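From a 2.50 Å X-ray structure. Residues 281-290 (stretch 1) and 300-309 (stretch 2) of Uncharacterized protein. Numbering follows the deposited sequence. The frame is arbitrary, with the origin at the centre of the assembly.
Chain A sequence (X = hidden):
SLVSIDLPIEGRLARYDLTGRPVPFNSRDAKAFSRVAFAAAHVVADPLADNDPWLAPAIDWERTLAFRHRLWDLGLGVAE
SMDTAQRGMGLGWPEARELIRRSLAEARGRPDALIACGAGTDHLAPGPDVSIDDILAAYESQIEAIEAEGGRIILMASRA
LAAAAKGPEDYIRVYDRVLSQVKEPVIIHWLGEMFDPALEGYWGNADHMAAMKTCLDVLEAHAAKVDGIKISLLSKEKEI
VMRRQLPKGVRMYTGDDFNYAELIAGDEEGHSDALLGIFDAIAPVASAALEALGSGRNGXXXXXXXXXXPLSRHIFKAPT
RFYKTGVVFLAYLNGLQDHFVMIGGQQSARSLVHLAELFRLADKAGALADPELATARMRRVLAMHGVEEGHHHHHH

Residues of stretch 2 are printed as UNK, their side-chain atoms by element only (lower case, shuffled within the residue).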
# COMPACT_ATOMS: atom_id res chain seq x y z
N ALA A 281 7.72 0.50 3.08
CA ALA A 281 8.54 0.76 4.27
C ALA A 281 9.73 -0.19 4.49
O ALA A 281 10.75 0.21 5.08
CB ALA A 281 7.67 0.81 5.52
N ILE A 282 9.62 -1.44 4.04
CA ILE A 282 10.72 -2.40 4.19
C ILE A 282 11.27 -2.89 2.83
O ILE A 282 11.84 -3.99 2.73
CB ILE A 282 10.31 -3.61 5.07
CG1 ILE A 282 9.25 -4.46 4.36
CG2 ILE A 282 9.85 -3.15 6.45
CD1 ILE A 282 8.83 -5.69 5.12
N ALA A 283 11.10 -2.05 1.81
CA ALA A 283 11.52 -2.36 0.44
C ALA A 283 12.79 -3.22 0.32
O ALA A 283 12.73 -4.29 -0.30
CB ALA A 283 11.63 -1.09 -0.41
N PRO A 284 13.92 -2.77 0.92
CA PRO A 284 15.19 -3.52 0.77
C PRO A 284 15.12 -4.94 1.27
O PRO A 284 15.66 -5.84 0.63
CB PRO A 284 16.17 -2.74 1.64
CG PRO A 284 15.58 -1.37 1.73
CD PRO A 284 14.10 -1.56 1.74
N VAL A 285 14.45 -5.14 2.40
CA VAL A 285 14.32 -6.45 3.04
C VAL A 285 13.40 -7.34 2.22
O VAL A 285 13.71 -8.52 1.98
CB VAL A 285 13.76 -6.33 4.48
CG1 VAL A 285 13.55 -7.70 5.10
CG2 VAL A 285 14.68 -5.48 5.35
N ALA A 286 12.27 -6.79 1.79
CA ALA A 286 11.31 -7.55 1.00
C ALA A 286 11.96 -8.08 -0.27
O ALA A 286 11.79 -9.26 -0.63
CB ALA A 286 10.10 -6.69 0.65
N SER A 287 12.71 -7.20 -0.94
CA SER A 287 13.47 -7.55 -2.11
C SER A 287 14.40 -8.72 -1.80
O SER A 287 14.35 -9.75 -2.47
CB SER A 287 14.25 -6.33 -2.60
OG SER A 287 15.14 -6.67 -3.66
N ALA A 288 15.24 -8.56 -0.78
CA ALA A 288 16.20 -9.61 -0.39
C ALA A 288 15.51 -10.94 -0.09
O ALA A 288 16.05 -12.00 -0.41
CB ALA A 288 17.03 -9.16 0.81
N ALA A 289 14.33 -10.87 0.51
CA ALA A 289 13.60 -12.08 0.88
C ALA A 289 12.88 -12.71 -0.30
O ALA A 289 12.84 -13.93 -0.42
CB ALA A 289 12.65 -11.79 2.03
N LEU A 290 12.32 -11.89 -1.17
CA LEU A 290 11.71 -12.40 -2.39
C LEU A 290 12.74 -13.08 -3.29
O LEU A 290 12.40 -14.00 -4.04
CB LEU A 290 11.00 -11.28 -3.15
CG LEU A 290 9.71 -10.73 -2.54
CD1 LEU A 290 9.33 -9.43 -3.22
CD2 LEU A 290 8.56 -11.72 -2.62
N UNK A 300 15.85 -18.75 4.51
CA UNK A 300 16.35 -17.37 4.54
C UNK A 300 15.23 -16.33 4.34
O UNK A 300 15.26 -15.25 4.95
c UNK A 300 19.47 -15.63 3.00
c UNK A 300 18.53 -16.15 4.08
o UNK A 300 19.81 -16.39 2.07
o UNK A 300 19.88 -14.45 3.10
c UNK A 300 17.51 -17.16 3.57
N UNK A 301 14.26 -16.65 3.49
CA UNK A 301 13.04 -15.86 3.36
C UNK A 301 12.47 -15.46 4.72
O UNK A 301 12.29 -14.26 5.00
c UNK A 301 8.36 -15.78 3.24
c UNK A 301 9.14 -14.41 1.42
c UNK A 301 8.12 -14.80 2.29
c UNK A 301 10.40 -14.99 1.52
c UNK A 301 10.65 -15.98 2.47
c UNK A 301 9.61 -16.37 3.32
c UNK A 301 12.01 -16.64 2.55
N UNK A 302 12.18 -16.46 5.56
CA UNK A 302 11.61 -16.22 6.89
C UNK A 302 12.59 -15.52 7.83
O UNK A 302 12.19 -14.64 8.59
c UNK A 302 8.66 -19.77 5.67
c UNK A 302 7.46 -17.86 6.53
c UNK A 302 7.47 -19.06 5.82
c UNK A 302 8.63 -17.38 7.08
c UNK A 302 9.83 -18.06 6.93
c UNK A 302 11.11 -17.53 7.53
c UNK A 302 9.83 -19.27 6.22
N UNK A 303 13.87 -15.90 7.78
CA UNK A 303 14.91 -15.24 8.57
C UNK A 303 14.94 -13.74 8.33
O UNK A 303 15.16 -12.96 9.25
o UNK A 303 18.26 -18.88 8.86
c UNK A 303 16.30 -15.81 8.24
c UNK A 303 16.67 -17.08 9.00
o UNK A 303 18.69 -17.05 7.70
c UNK A 303 17.97 -17.71 8.48
N UNK A 304 14.75 -13.34 7.07
CA UNK A 304 14.72 -11.95 6.67
C UNK A 304 13.38 -11.26 6.99
O UNK A 304 13.36 -10.12 7.49
c UNK A 304 16.48 -12.08 4.66
c UNK A 304 15.04 -11.82 5.17
c UNK A 304 17.47 -10.99 5.05
c UNK A 304 16.50 -12.27 3.16
N UNK A 305 12.27 -11.95 6.73
CA UNK A 305 10.97 -11.30 6.79
C UNK A 305 10.31 -11.35 8.17
O UNK A 305 9.77 -10.33 8.62
c UNK A 305 9.31 -10.93 4.76
c UNK A 305 10.11 -9.70 4.32
c UNK A 305 10.05 -11.87 5.72
c UNK A 305 8.83 -11.71 3.55
N UNK A 306 10.38 -12.49 8.85
CA UNK A 306 9.76 -12.61 10.19
C UNK A 306 10.10 -11.47 11.16
O UNK A 306 9.25 -11.07 11.93
o UNK A 306 10.44 -16.65 11.46
o UNK A 306 8.57 -17.39 10.58
c UNK A 306 9.34 -16.45 10.90
c UNK A 306 10.01 -13.98 10.84
c UNK A 306 8.92 -15.01 10.59
N UNK A 307 11.34 -10.95 11.14
CA UNK A 307 11.64 -9.80 12.02
C UNK A 307 10.91 -8.47 11.66
O UNK A 307 10.71 -7.60 12.51
c UNK A 307 13.17 -9.65 11.87
c UNK A 307 13.64 -11.03 11.51
c UNK A 307 12.58 -11.50 10.55
N UNK A 308 10.52 -8.33 10.40
CA UNK A 308 9.78 -7.17 9.98
C UNK A 308 8.34 -7.24 10.45
O UNK A 308 7.71 -6.21 10.70
o UNK A 308 8.98 -8.07 7.88
c UNK A 308 9.78 -7.02 8.45
c UNK A 308 11.22 -7.09 7.90
N UNK A 309 7.81 -8.45 10.57
CA UNK A 309 6.40 -8.67 10.88
C UNK A 309 5.95 -7.91 12.15
O UNK A 309 4.90 -7.26 12.13
c UNK A 309 4.67 -10.42 11.51
c UNK A 309 6.19 -10.79 9.53
c UNK A 309 6.06 -10.18 10.92

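Position 300 carries five side-chain atoms, an unbranched run of three carbons whose last bears two oxygens. This carboxylate makes no contact with stretch 1, and the residue is Glu300. At position 301 seven carbons appear, one followed by a six-membered ring with no heteroatom. The ring presents its edge to the backbone of stretch 1, one of its carbons lying 3.3 Å from O of Ala289 and 3.9 Å from CB of Ala289. This is Phe301, and the ring carbon is its CD1. The CA of Phe301 lies 4.6 Å from the CA of Ala289.

Position 302 has the same seven carbons, again one and then a ring of six, but its CA-to-CB bond points away from stretch 1; it is Phe302. Position 303, with three carbons in line and two oxygens on the third, is exposed and out of reach of the other helix; it is Glu303.

Four carbons forked at the second define position 304, whose CA-to-CB bond points toward stretch 1 and whose CB lies 3.9 Å from CB of Ala289. This is Leu304. Its CD1 comes to 3.6 Å from O of Ala288, 3.9 Å from CB of Ala288 and 3.7 Å from CA of Ala289, so the side chain lies against the backbone and methyl groups of Ala288 and Ala289. CG1 of Val285 is beside it, 4.4 Å from CB of Leu304 and 3.4 Å from O of Leu304. Position 305 shows the same four-carbon fork. Its CA-to-CB bond runs sideways, yet the end of the side chain comes nearer, among Ile282, Val285, Ala286 and Ala289; it is Leu305. CD1 of Leu305 sits 4.0 Å from CB of Ala289 and 4.1 Å from CG1 of Val285.

Position 306 has three carbons and a terminal pair of oxygens, far from stretch 1, and is Glu306. At position 307 three carbons close a ring onto the backbone N without touching stretch 1, the signature of Pro307. Position 308 bears one carbon carrying an oxygen and a methyl carbon. Its CA-to-CB bond points toward stretch 1, the methyl carbon 3.7 Å from CG1 of Val285 and the oxygen 3.6 Å from CD1 of Ile282. This is Thr308, whose OG1 donates a hydrogen bond to O of Leu305 at 2.5 Å. Position 309 has one carbon bearing two others; its CA-to-CB bond points away from stretch 1 and it makes no contact. It is Val309.

The two helices run nearly antiparallel, at 170°, with axes 8.6 Å apart at closest approach. No hydrogen bond crosses between the stretches; the contact rests on apolar packing, and 407 Å² is buried in total. Ala289 anchors it, its small side chain meeting Phe301, Leu304 and Leu305, while Val285 and Ile282 extend the packing to Thr308.

Stretch 2 (300-309) EFFELLEPTV
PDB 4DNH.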